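Local coordinates for protein cysteine hydrolase (PDB 3IRV) that probably works as a hydrolase of the isochorismatase-like cysteine hydrolase family, its particular substrate not being established, at residues Asp48-Ile53 with Glu106-Gln111; Lys55-Ala60 with Val65-Leu70; Ser79-Met84 with Pro89-Ile94. All coordinates share one frame; numbering follows the deposited sequence.

Contact 1 (Asp48-Ile53 with Glu106-Gln111); sequences DIVQPI and EALAPQ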
ATOM      1  N   ASP A  48      21.662   8.381   4.468  1.00 16.72           N
ATOM      2  CA  ASP A  48      21.447   8.511   5.916  1.00 18.72           C
ATOM      3  C   ASP A  48      20.967   7.248   6.627  1.00 17.96           C
ATOM      4  O   ASP A  48      20.948   7.195   7.870  1.00 18.20           O
ATOM      5  CB  ASP A  48      20.471   9.654   6.191  1.00 23.50           C
ATOM      6  CG  ASP A  48      21.006  10.987   5.704  1.00 33.24           C
ATOM      7  OD1 ASP A  48      22.233  11.219   5.833  1.00 35.28           O
ATOM      8  OD2 ASP A  48      20.206  11.775   5.173  1.00 44.44           O
ATOM      9  N   ILE A  49      20.587   6.231   5.857  1.00 13.52           N
ATOM     10  CA  ILE A  49      20.127   4.973   6.481  1.00 12.38           C
ATOM     11  C   ILE A  49      21.096   3.795   6.415  1.00 12.56           C
ATOM     12  O   ILE A  49      20.830   2.747   7.007  1.00 14.98           O
ATOM     13  CB  ILE A  49      18.722   4.519   5.963  1.00 12.48           C
ATOM     14  CG1 ILE A  49      18.779   4.043   4.509  1.00 13.32           C
ATOM     15  CG2 ILE A  49      17.734   5.665   6.088  1.00 15.50           C
ATOM     16  CD1 ILE A  49      17.452   3.363   4.106  1.00 13.42           C
ATOM     17  N   VAL A  50      22.221   3.962   5.716  1.00 14.19           N
ATOM     18  CA  VAL A  50      23.162   2.847   5.606  1.00 14.81           C
ATOM     19  C   VAL A  50      23.747   2.448   6.967  1.00 14.66           C
ATOM     20  O   VAL A  50      23.768   1.257   7.321  1.00 14.02           O
ATOM     21  CB  VAL A  50      24.282   3.171   4.600  1.00 15.77           C
ATOM     22  CG1 VAL A  50      25.345   2.101   4.605  1.00 15.38           C
ATOM     23  CG2 VAL A  50      23.691   3.343   3.180  1.00 16.03           C
ATOM     24  N   GLN A  51      24.195   3.437   7.741  1.00 13.84           N
ATOM     25  CA  GLN A  51      24.781   3.157   9.063  1.00 15.35           C
ATOM     26  C   GLN A  51      23.807   2.453  10.043  1.00 10.26           C
ATOM     27  O   GLN A  51      24.167   1.417  10.620  1.00 14.64           O
ATOM     28  CB  GLN A  51      25.361   4.455   9.637  1.00 19.99           C
ATOM     29  CG  GLN A  51      26.327   4.276  10.778  1.00 31.69           C
ATOM     30  CD  GLN A  51      26.889   5.621  11.245  1.00 41.15           C
ATOM     31  OE1 GLN A  51      26.722   6.011  12.404  1.00 54.29           O
ATOM     32  NE2 GLN A  51      27.535   6.346  10.326  1.00 49.58           N
ATOM     33  N   PRO A  52      22.581   3.000  10.231  1.00 14.99           N
ATOM     34  CA  PRO A  52      21.646   2.255  11.091  1.00 15.94           C
ATOM     35  C   PRO A  52      21.360   0.838  10.607  1.00 13.74           C
ATOM     36  O   PRO A  52      21.268  -0.068  11.434  1.00 14.29           O
ATOM     37  CB  PRO A  52      20.352   3.078  11.056  1.00 18.04           C
ATOM     38  CG  PRO A  52      20.580   4.212  10.158  1.00 23.70           C
ATOM     39  CD  PRO A  52      22.032   4.307   9.804  1.00 16.46           C
ATOM     40  N   ILE A  53      21.209   0.653   9.295  1.00 13.70           N
ATOM     41  CA  ILE A  53      21.015  -0.716   8.788  1.00 13.16           C
ATOM     42  C   ILE A  53      22.237  -1.616   9.109  1.00 12.83           C
ATOM     43  O   ILE A  53      22.074  -2.772   9.542  1.00 14.97           O
ATOM     44  CB  ILE A  53      20.610  -0.730   7.294  1.00 13.49           C
ATOM     45  CG1 ILE A  53      19.262  -0.009   7.124  1.00 14.46           C
ATOM     46  CG2 ILE A  53      20.487  -2.171   6.792  1.00 15.08           C
ATOM     47  CD1 ILE A  53      18.826   0.107   5.718  1.00 13.01           C
ATOM     48  N   GLU A 106      27.776  -2.494  -1.531  1.00 18.91           N
ATOM     49  CA  GLU A 106      28.846  -3.195  -0.813  1.00 19.00           C
ATOM     50  C   GLU A 106      28.811  -2.913   0.694  1.00 15.48           C
ATOM     51  O   GLU A 106      29.133  -3.789   1.501  1.00 18.25           O
ATOM     52  CB  GLU A 106      30.217  -2.849  -1.403  1.00 23.69           C
ATOM     53  CG  GLU A 106      31.333  -3.853  -1.052  1.00 38.10           C
ATOM     54  CD  GLU A 106      31.010  -5.303  -1.458  1.00 54.47           C
ATOM     55  OE1 GLU A 106      30.491  -5.527  -2.579  1.00 62.03           O
ATOM     56  OE2 GLU A 106      31.288  -6.221  -0.652  1.00 51.38           O
ATOM     57  N   ALA A 107      28.379  -1.711   1.075  1.00 15.20           N
ATOM     58  CA  ALA A 107      28.280  -1.359   2.494  1.00 15.70           C
ATOM     59  C   ALA A 107      27.325  -2.266   3.263  1.00 16.39           C
ATOM     60  O   ALA A 107      27.432  -2.371   4.506  1.00 15.55           O
ATOM     61  CB  ALA A 107      27.876   0.110   2.660  1.00 18.40           C
ATOM     62  N   LEU A 108      26.418  -2.931   2.528  1.00 15.96           N
ATOM     63  CA  LEU A 108      25.455  -3.840   3.139  1.00 15.02           C
ATOM     64  C   LEU A 108      25.551  -5.242   2.536  1.00 17.17           C
ATOM     65  O   LEU A 108      24.578  -5.993   2.556  1.00 16.68           O
ATOM     66  CB  LEU A 108      24.019  -3.287   2.996  1.00 13.51           C
ATOM     67  CG  LEU A 108      23.718  -1.955   3.686  1.00 16.08           C
ATOM     68  CD1 LEU A 108      22.296  -1.559   3.315  1.00 15.71           C
ATOM     69  CD2 LEU A 108      23.878  -2.089   5.203  1.00 14.08           C
ATOM     70  N   ALA A 109      26.733  -5.602   2.023  1.00 16.49           N
ATOM     71  CA  ALA A 109      26.900  -6.854   1.272  1.00 15.81           C
ATOM     72  C   ALA A 109      26.320  -8.048   2.019  1.00 16.86           C
ATOM     73  O   ALA A 109      26.668  -8.279   3.173  1.00 18.95           O
ATOM     74  CB  ALA A 109      28.371  -7.101   0.975  1.00 22.62           C
ATOM     75  N   PRO A 110      25.391  -8.778   1.373  1.00 17.20           N
ATOM     76  CA  PRO A 110      24.836  -9.966   2.016  1.00 17.92           C
ATOM     77  C   PRO A 110      25.918 -10.966   2.395  1.00 19.38           C
ATOM     78  O   PRO A 110      26.918 -11.128   1.671  1.00 20.07           O
ATOM     79  CB  PRO A 110      23.908 -10.552   0.933  1.00 17.05           C
ATOM     80  CG  PRO A 110      23.478  -9.315   0.133  1.00 17.75           C
ATOM     81  CD  PRO A 110      24.755  -8.515   0.063  1.00 17.40           C
ATOM     82  N   GLN A 111      25.714 -11.594   3.542  1.00 16.09           N
ATOM     83  CA  GLN A 111      26.619 -12.622   4.040  0.50 19.25           C
ATOM     84  C   GLN A 111      26.077 -13.991   3.654  1.00 25.02           C
ATOM     85  O   GLN A 111      24.905 -14.110   3.255  1.00 21.53           O
ATOM     86  CB  GLN A 111      26.801 -12.478   5.552  0.50 22.67           C
ATOM     87  CG  GLN A 111      27.407 -11.127   5.961  0.50 25.34           C
ATOM     88  CD  GLN A 111      28.774 -10.873   5.338  0.50 30.21           C
ATOM     89  OE1 GLN A 111      29.756 -11.519   5.695  0.50 30.27           O
ATOM     90  NE2 GLN A 111      28.838  -9.932   4.398  0.50 21.41           N
TER
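Val-50, Ile-53, Ala-107 and Leu-108 make this contact, in which the opening turn of helix 50-62 meets the loop that leads into strand 115-119. Both belong to the layered alpha/beta fold of the isochorismatase family, built on a parallel sheet. No hydrogen bond links the two segments, so the direct contact between them is apolar packing. Its outer part is a methyl-to-methyl touch, with Val-50 CG1 3.8 Å from Ala-107 CB. That valine branch lies anti to the backbone N (chi1 173°), which carries it toward the loop although Val-50 CB itself points along the interface.

Deeper in, Ile-53 and Leu-108 cross at about a right angle, and Ile-53 CG2 sits in the fork of the leucine. Polar support comes from the backbone and from just outside the segments. Ala-109 N bonds to Glu-106 O at 3.1 Å, closing the turn that presents Ala-107 and Leu-108, while Gln-54 NE2, one residue further along the helix, bonds to Ala-107 O. Met-30 lies against both Ile-49 and Leu-108. Within the fork, Ile-53 CG2 is 3.7 Å from Leu-108 CD2 and 4.0 Å from Leu-108 CD1.

Contact 2 (Lys55-Ala60 with Val65-Leu70); sequences KLLQAA and VMVIYL
With CG of Leu-57 anti to its carbonyl carbon (chi1 -57°) and CG of Tyr-69 likewise (chi1 -66°), the leucine fork extends from the helix toward the strand and the phenol swings back to meet it, although Tyr-69 CB does not itself point at the helix. The two leucine methyls part company here. Leu-57 CD1 lies 3.3 Å from Tyr-69 OH and 4.0 Å from Tyr-69 CZ, reaching the ring obliquely at its hydroxyl end. Leu-57 CD2 instead rests against Val-67, about equally far from both valine branches, with Val-67 CG1 at 3.9 Å; these two side chains cross at about a right angle.

Val-67 thereby serves two helix residues, since its CG2 also packs on Ala-60 CB at 4.0 Å. Helix 55-60 and strand 66-70 run with their N-to-C directions at 140°, their axes approaching to 8.8 Å. This is the return half of a beta-alpha-beta crossover: strand 23-28 and strand 66-72 are parallel neighbours in the sheet, and helix 50-62 lies in the connection between them. Leu-57 spans the joint, touching Val-25 and Val-27 of the first strand as well.

Near the turn between helix and strand a backbone hydrogen bond joins the packing. Val-65 N donates to Ala-60 O at 2.8 Å. The same turn brings Ala-60 CB to 3.9 Å from Val-65 CB. Beside Leu-57 on the helix, Leu-56 packs both on Val-25 of strand 23-28 and on Thr-210 and Val-213 of helix 210-220.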
ATOM      1  N   LYS A  55      24.284  -1.446  11.655  1.00 13.72           N
ATOM      2  CA  LYS A  55      24.158  -1.786  13.077  1.00 18.02           C
ATOM      3  C   LYS A  55      23.070  -2.836  13.304  1.00 18.68           C
ATOM      4  O   LYS A  55      23.261  -3.789  14.059  1.00 17.67           O
ATOM      5  CB  LYS A  55      23.867  -0.532  13.903  1.00 18.02           C
ATOM      6  CG  LYS A  55      24.990   0.489  13.910  1.00 26.09           C
ATOM      7  CD  LYS A  55      24.595   1.651  14.808  1.00 38.70           C
ATOM      8  CE  LYS A  55      25.785   2.528  15.172  1.00 52.34           C
ATOM      9  NZ  LYS A  55      26.113   3.465  14.068  1.00 54.66           N
ATOM     10  N   LEU A  56      21.937  -2.649  12.632  1.00 15.16           N
ATOM     11  CA  LEU A  56      20.819  -3.575  12.723  1.00 13.34           C
ATOM     12  C   LEU A  56      21.224  -4.973  12.296  1.00 14.91           C
ATOM     13  O   LEU A  56      20.919  -5.953  13.006  1.00 15.31           O
ATOM     14  CB  LEU A  56      19.645  -3.098  11.858  1.00 10.88           C
ATOM     15  CG  LEU A  56      18.458  -4.061  11.793  1.00 14.93           C
ATOM     16  CD1 LEU A  56      17.806  -4.263  13.178  1.00 17.51           C
ATOM     17  CD2 LEU A  56      17.461  -3.521  10.769  1.00 14.44           C
ATOM     18  N   LEU A  57      21.912  -5.078  11.148  1.00 13.44           N
ATOM     19  CA  LEU A  57      22.268  -6.399  10.617  1.00 12.44           C
ATOM     20  C   LEU A  57      23.299  -7.100  11.514  1.00 15.07           C
ATOM     21  O   LEU A  57      23.188  -8.291  11.770  1.00 17.60           O
ATOM     22  CB  LEU A  57      22.737  -6.330   9.149  1.00 14.35           C
ATOM     23  CG  LEU A  57      21.700  -5.693   8.202  1.00 15.91           C
ATOM     24  CD1 LEU A  57      22.129  -5.802   6.741  1.00 19.80           C
ATOM     25  CD2 LEU A  57      20.304  -6.302   8.397  1.00 22.44           C
ATOM     26  N   GLN A  58      24.245  -6.336  12.041  1.00 15.36           N
ATOM     27  CA  GLN A  58      25.225  -6.888  12.969  1.00 18.29           C
ATOM     28  C   GLN A  58      24.517  -7.451  14.211  1.00 19.02           C
ATOM     29  O   GLN A  58      24.820  -8.565  14.636  1.00 21.38           O
ATOM     30  CB  GLN A  58      26.251  -5.820  13.320  1.00 21.64           C
ATOM     31  CG  GLN A  58      27.282  -6.225  14.347  1.00 29.27           C
ATOM     32  CD  GLN A  58      28.143  -5.039  14.781  1.00 37.63           C
ATOM     33  OE1 GLN A  58      27.631  -3.953  15.103  1.00 41.44           O
ATOM     34  NE2 GLN A  58      29.457  -5.241  14.790  1.00 46.93           N
ATOM     35  N   ALA A  59      23.549  -6.716  14.759  1.00 14.87           N
ATOM     36  CA  ALA A  59      22.810  -7.229  15.933  1.00 17.49           C
ATOM     37  C   ALA A  59      21.941  -8.435  15.611  1.00 20.13           C
ATOM     38  O   ALA A  59      21.896  -9.400  16.378  1.00 19.31           O
ATOM     39  CB  ALA A  59      21.986  -6.151  16.582  1.00 19.33           C
ATOM     40  N   ALA A  60      21.291  -8.398  14.444  1.00 15.05           N
ATOM     41  CA  ALA A  60      20.400  -9.465  14.029  1.00 15.22           C
ATOM     42  C   ALA A  60      21.184 -10.772  13.868  1.00 14.61           C
ATOM     43  O   ALA A  60      20.797 -11.806  14.424  1.00 17.95           O
ATOM     44  CB  ALA A  60      19.700  -9.080  12.714  1.00 13.63           C
ATOM     45  N   VAL A  65      18.806 -13.778  14.290  1.00 17.91           N
ATOM     46  CA  VAL A  65      17.594 -13.241  13.682  1.00 16.79           C
ATOM     47  C   VAL A  65      17.873 -13.236  12.164  1.00 17.96           C
ATOM     48  O   VAL A  65      18.855 -12.633  11.715  1.00 16.46           O
ATOM     49  CB  VAL A  65      17.282 -11.808  14.178  1.00 18.38           C
ATOM     50  CG1 VAL A  65      16.186 -11.153  13.318  1.00 16.23           C
ATOM     51  CG2 VAL A  65      16.848 -11.831  15.650  1.00 18.61           C
ATOM     52  N   MET A  66      17.039 -13.939  11.396  1.00 15.32           N
ATOM     53  CA  MET A  66      17.257 -14.087   9.950  1.00 14.49           C
ATOM     54  C   MET A  66      17.249 -12.747   9.248  1.00 13.25           C
ATOM     55  O   MET A  66      16.413 -11.906   9.541  1.00 15.06           O
ATOM     56  CB  MET A  66      16.182 -14.998   9.320  1.00 15.59           C
ATOM     57  CG  MET A  66      16.278 -15.165   7.781  1.00 18.98           C
ATOM     58  SD  MET A  66      15.193 -16.471   7.074  1.00 14.00           S
ATOM     59  CE  MET A  66      13.754 -16.108   8.030  1.00 10.82           C
ATOM     60  N   VAL A  67      18.214 -12.550   8.349  1.00 13.18           N
ATOM     61  CA  VAL A  67      18.298 -11.351   7.539  1.00 10.93           C
ATOM     62  C   VAL A  67      17.938 -11.691   6.094  1.00 14.53           C
ATOM     63  O   VAL A  67      18.549 -12.589   5.499  1.00 14.59           O
ATOM     64  CB  VAL A  67      19.727 -10.782   7.552  1.00 16.61           C
ATOM     65  CG1 VAL A  67      19.861  -9.656   6.554  1.00 15.12           C
ATOM     66  CG2 VAL A  67      20.073 -10.295   8.961  1.00 15.40           C
ATOM     67  N   ILE A  68      16.973 -10.948   5.545  1.00 11.07           N
ATOM     68  CA  ILE A  68      16.491 -11.151   4.168  1.00 11.66           C
ATOM     69  C   ILE A  68      16.648  -9.859   3.389  1.00 14.53           C
ATOM     70  O   ILE A  68      16.171  -8.818   3.828  1.00 14.59           O
ATOM     71  CB  ILE A  68      15.000 -11.528   4.159  1.00 13.56           C
ATOM     72  CG1 ILE A  68      14.803 -12.818   4.970  1.00 13.11           C
ATOM     73  CG2 ILE A  68      14.479 -11.672   2.708  1.00 15.59           C
ATOM     74  CD1 ILE A  68      13.338 -13.178   5.324  1.00 16.79           C
ATOM     75  N   TYR A  69      17.307  -9.923   2.237  1.00 12.37           N
ATOM     76  CA  TYR A  69      17.397  -8.761   1.350  1.00 11.78           C
ATOM     77  C   TYR A  69      16.390  -8.915   0.225  1.00 14.79           C
ATOM     78  O   TYR A  69      16.285  -9.988  -0.347  1.00 13.41           O
ATOM     79  CB  TYR A  69      18.778  -8.690   0.711  1.00 12.55           C
ATOM     80  CG  TYR A  69      19.918  -8.428   1.656  1.00 11.53           C
ATOM     81  CD1 TYR A  69      20.485  -7.148   1.717  1.00 11.95           C
ATOM     82  CD2 TYR A  69      20.479  -9.465   2.456  1.00 10.87           C
ATOM     83  CE1 TYR A  69      21.577  -6.877   2.568  1.00 12.04           C
ATOM     84  CE2 TYR A  69      21.559  -9.201   3.309  1.00 13.10           C
ATOM     85  CZ  TYR A  69      22.104  -7.902   3.356  1.00 12.23           C
ATOM     86  OH  TYR A  69      23.198  -7.691   4.211  1.00 14.79           O
ATOM     87  N   LEU A  70      15.654  -7.856  -0.086  1.00 11.23           N
ATOM     88  CA  LEU A  70      14.819  -7.847  -1.287  1.00 10.97           C
ATOM     89  C   LEU A  70      15.583  -7.101  -2.375  1.00 14.46           C
ATOM     90  O   LEU A  70      16.270  -6.098  -2.091  1.00 12.78           O
ATOM     91  CB  LEU A  70      13.517  -7.081  -1.049  1.00 13.78           C
ATOM     92  CG  LEU A  70      12.653  -7.630   0.084  1.00 13.81           C
ATOM     93  CD1 LEU A  70      11.361  -6.837   0.132  1.00 14.33           C
ATOM     94  CD2 LEU A  70      12.392  -9.129  -0.084  1.00 14.48           C
TER

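Contact 3 (Ser79-Met84 with Pro89-Ile94); sequences SDTGRM and PNVDQI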
ATOM      1  N   SER A  79       9.298  -9.558 -20.760  1.00 15.43           N
ATOM      2  CA  SER A  79       8.342 -10.675 -20.548  1.00 13.92           C
ATOM      3  C   SER A  79       7.659 -10.650 -19.183  1.00 17.41           C
ATOM      4  O   SER A  79       6.599 -11.273 -19.000  1.00 18.00           O
ATOM      5  CB  SER A  79       8.997 -12.035 -20.758  1.00 15.95           C
ATOM      6  OG  SER A  79       9.960 -12.274 -19.751  1.00 15.78           O
ATOM      7  N   ASP A  80       8.232  -9.888 -18.248  1.00 12.50           N
ATOM      8  CA  ASP A  80       7.782  -9.896 -16.853  1.00 12.34           C
ATOM      9  C   ASP A  80       7.454  -8.497 -16.366  1.00 11.98           C
ATOM     10  O   ASP A  80       7.390  -8.255 -15.151  1.00 14.95           O
ATOM     11  CB  ASP A  80       8.828 -10.549 -15.938  1.00 14.13           C
ATOM     12  CG  ASP A  80      10.216  -9.937 -16.090  1.00 13.18           C
ATOM     13  OD1 ASP A  80      10.381  -8.910 -16.821  1.00 13.15           O
ATOM     14  OD2 ASP A  80      11.148 -10.467 -15.449  1.00 13.53           O
ATOM     15  N   THR A  81       7.264  -7.571 -17.321  1.00 12.74           N
ATOM     16  CA  THR A  81       6.857  -6.202 -16.990  1.00 14.92           C
ATOM     17  C   THR A  81       5.684  -5.800 -17.861  1.00 14.57           C
ATOM     18  O   THR A  81       5.728  -5.904 -19.100  1.00 17.10           O
ATOM     19  CB  THR A  81       7.992  -5.179 -17.170  1.00 16.42           C
ATOM     20  OG1 THR A  81       8.519  -5.245 -18.513  1.00 16.24           O
ATOM     21  CG2 THR A  81       9.100  -5.426 -16.152  1.00 16.81           C
ATOM     22  N   GLY A  82       4.600  -5.417 -17.196  1.00 12.87           N
ATOM     23  CA  GLY A  82       3.389  -4.929 -17.870  1.00 13.66           C
ATOM     24  C   GLY A  82       3.121  -3.545 -17.313  1.00 15.03           C
ATOM     25  O   GLY A  82       3.643  -2.546 -17.838  1.00 14.29           O
ATOM     26  N   ARG A  83       2.324  -3.480 -16.240  1.00 12.29           N
ATOM     27  CA  ARG A  83       2.087  -2.191 -15.567  1.00 12.83           C
ATOM     28  C   ARG A  83       3.369  -1.493 -15.106  1.00 12.84           C
ATOM     29  O   ARG A  83       3.464  -0.276 -15.213  1.00 14.94           O
ATOM     30  CB  ARG A  83       1.095  -2.321 -14.414  1.00 13.85           C
ATOM     31  CG  ARG A  83      -0.256  -2.974 -14.823  1.00 12.26           C
ATOM     32  CD  ARG A  83      -1.108  -2.126 -15.782  1.00 14.87           C
ATOM     33  NE  ARG A  83      -0.626  -2.210 -17.159  1.00 11.61           N
ATOM     34  CZ  ARG A  83      -0.834  -3.255 -17.965  1.00 14.75           C
ATOM     35  NH1 ARG A  83      -0.332  -3.229 -19.195  1.00 18.94           N
ATOM     36  NH2 ARG A  83      -1.537  -4.344 -17.553  1.00 14.93           N
ATOM     37  N   MET A  84       4.350  -2.272 -14.635  1.00 12.97           N
ATOM     38  CA  MET A  84       5.633  -1.707 -14.199  1.00 12.99           C
ATOM     39  C   MET A  84       6.280  -0.924 -15.366  1.00 15.24           C
ATOM     40  O   MET A  84       6.806   0.180 -15.169  1.00 15.56           O
ATOM     41  CB  MET A  84       6.585  -2.797 -13.666  1.00 13.04           C
ATOM     42  CG  MET A  84       7.890  -2.250 -13.111  1.00 20.27           C
ATOM     43  SD  MET A  84       7.796  -1.266 -11.552  1.00 10.28           S
ATOM     44  CE  MET A  84       9.355  -0.400 -11.744  1.00 26.41           C
ATOM     45  N   PRO A  89       8.840   3.521 -18.051  1.00 16.18           N
ATOM     46  CA  PRO A  89       9.141   3.066 -19.427  1.00 15.71           C
ATOM     47  C   PRO A  89      10.520   2.459 -19.660  1.00 15.22           C
ATOM     48  O   PRO A  89      10.655   1.645 -20.556  1.00 17.05           O
ATOM     49  CB  PRO A  89       8.985   4.350 -20.273  1.00 15.29           C
ATOM     50  CG  PRO A  89       7.928   5.111 -19.498  1.00 19.18           C
ATOM     51  CD  PRO A  89       8.306   4.903 -18.040  1.00 18.83           C
ATOM     52  N   ASN A  90      11.504   2.841 -18.854  1.00 16.04           N
ATOM     53  CA  ASN A  90      12.872   2.329 -19.023  1.00 16.25           C
ATOM     54  C   ASN A  90      13.185   1.124 -18.120  1.00 15.82           C
ATOM     55  O   ASN A  90      14.343   0.700 -18.026  1.00 15.29           O
ATOM     56  CB  ASN A  90      13.894   3.454 -18.781  1.00 21.27           C
ATOM     57  CG  ASN A  90      13.811   4.052 -17.370  1.00 27.92           C
ATOM     58  OD1 ASN A  90      12.825   3.856 -16.651  1.00 28.36           O
ATOM     59  ND2 ASN A  90      14.852   4.815 -16.978  1.00 26.92           N
ATOM     60  N   VAL A  91      12.157   0.584 -17.450  1.00 13.27           N
ATOM     61  CA  VAL A  91      12.415  -0.427 -16.421  1.00 14.44           C
ATOM     62  C   VAL A  91      13.261  -1.596 -16.933  1.00 15.07           C
ATOM     63  O   VAL A  91      14.136  -2.070 -16.219  1.00 14.65           O
ATOM     64  CB  VAL A  91      11.117  -0.957 -15.781  1.00 15.17           C
ATOM     65  CG1 VAL A  91      10.193  -1.630 -16.814  1.00 18.32           C
ATOM     66  CG2 VAL A  91      11.429  -1.872 -14.588  1.00 15.13           C
ATOM     67  N   ASP A  92      13.029  -2.038 -18.172  1.00 15.01           N
ATOM     68  CA  ASP A  92      13.740  -3.237 -18.661  1.00 15.36           C
ATOM     69  C   ASP A  92      15.219  -2.985 -18.885  1.00 16.86           C
ATOM     70  O   ASP A  92      15.995  -3.942 -19.019  1.00 18.49           O
ATOM     71  CB  ASP A  92      13.105  -3.835 -19.926  1.00 19.24           C
ATOM     72  CG  ASP A  92      11.663  -4.278 -19.700  1.00 22.20           C
ATOM     73  OD1 ASP A  92      11.317  -4.704 -18.571  1.00 15.40           O
ATOM     74  OD2 ASP A  92      10.862  -4.174 -20.640  1.00 20.62           O
ATOM     75  N   GLN A  93      15.592  -1.711 -18.961  1.00 15.27           N
ATOM     76  CA  GLN A  93      16.974  -1.315 -19.220  1.00 17.30           C
ATOM     77  C   GLN A  93      17.708  -0.844 -17.979  1.00 24.57           C
ATOM     78  O   GLN A  93      18.892  -0.507 -18.058  1.00 22.02           O
ATOM     79  CB  GLN A  93      17.009  -0.182 -20.253  1.00 21.69           C
ATOM     80  CG  GLN A  93      16.803  -0.658 -21.702  1.00 26.71           C
ATOM     81  CD  GLN A  93      15.360  -0.982 -22.019  1.00 41.61           C
ATOM     82  OE1 GLN A  93      14.457  -0.175 -21.764  1.00 39.63           O
ATOM     83  NE2 GLN A  93      15.130  -2.172 -22.574  1.00 40.62           N
ATOM     84  N   ILE A  94      16.997  -0.717 -16.862  1.00 15.97           N
ATOM     85  CA  ILE A  94      17.631  -0.269 -15.616  1.00 14.27           C
ATOM     86  C   ILE A  94      17.556  -1.262 -14.453  1.00 15.61           C
ATOM     87  O   ILE A  94      18.415  -1.229 -13.563  1.00 16.67           O
ATOM     88  CB  ILE A  94      17.161   1.132 -15.154  1.00 16.48           C
ATOM     89  CG1 ILE A  94      15.660   1.135 -14.872  1.00 20.33           C
ATOM     90  CG2 ILE A  94      17.541   2.187 -16.227  1.00 18.30           C
ATOM     91  CD1 ILE A  94      15.172   2.430 -14.210  1.00 21.07           C
TER
HETATM   92  O   HOH W   1      12.032  -7.387 -18.333  1.00 13.15           O
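Thr-81 faces Asp-92 and Met-84 faces Val-91 across a backbone separation of 7 to 8 Å between CA atoms, the second pair being the nearer at 7.3 Å. The first segment runs as an irregular chain up to Gly-82, which occupies the N-cap position, and then turns into helix 83-87. The other segment coils into a weakly bonded helix at about 91-94, with Gln-93 N bonded to Asn-90 O.

The polar half centres on Asp-92. A chi1 of 55° sets Thr-81 OG1 over the backbone, flanked by N and C, and it donates to Asp-92 OD1 at 2.9 Å, using the syn lone pair of that oxygen. The two side chains run antiparallel past one another, setting the hydroxyl beside the carboxylate. Water 1 also donates to Asp-92 OD1, at 2.8 Å, and to Asp-80 OD1 at 2.7 Å. It thus bridges two carboxylates whose like charges would otherwise probably disfavour their proximity. Arg-85 NE completes the network, with a salt bridge to Asp-92 OD2 and a hydrogen bond to Thr-81 OG1, while Asp-80 OD2 pairs with Arg-75.

The apolar half is built on Val-91. Its CG1 meets Thr-81 CG2 tip to tip at 4.0 Å. The other branch is gripped by the methionine: Met-84 bends at chi2 (68°), so that CE and CG both lie near Val-91 CG2, CE at 3.8 Å. Next to this, Arg-83 N bonds to Glu-164 of the second subunit. Here the loop and first turn of helix 83-87 pack on the weakly bonded turn at about 91-94, in the connection from strand 66-72 to strand 115-119, an excursion from the parallel alpha/beta sheet of this isochorismatase-family fold that reaches the dimer interface.

From the N terminus, the first segment to be engaged is 48-53, at the start of helix 50-62, but its partner 106-111 comes only after a long excursion, so contact 1 closes the widest loop. Within that span contact 2 closes first, tying the middle of the same helix to strand 66-72 across a short turn. Contact 3 follows in series and closes a second small loop between helices 83-87 and 91-94. Contacts 1 and 2 touch, Tyr-69 OH making a weak hydrogen bond, 2.7 Å long, with Leu-108 O. Contact 3 stands apart, its nearest atoms about 13 Å from contact 2 and about 15 Å from contact 1.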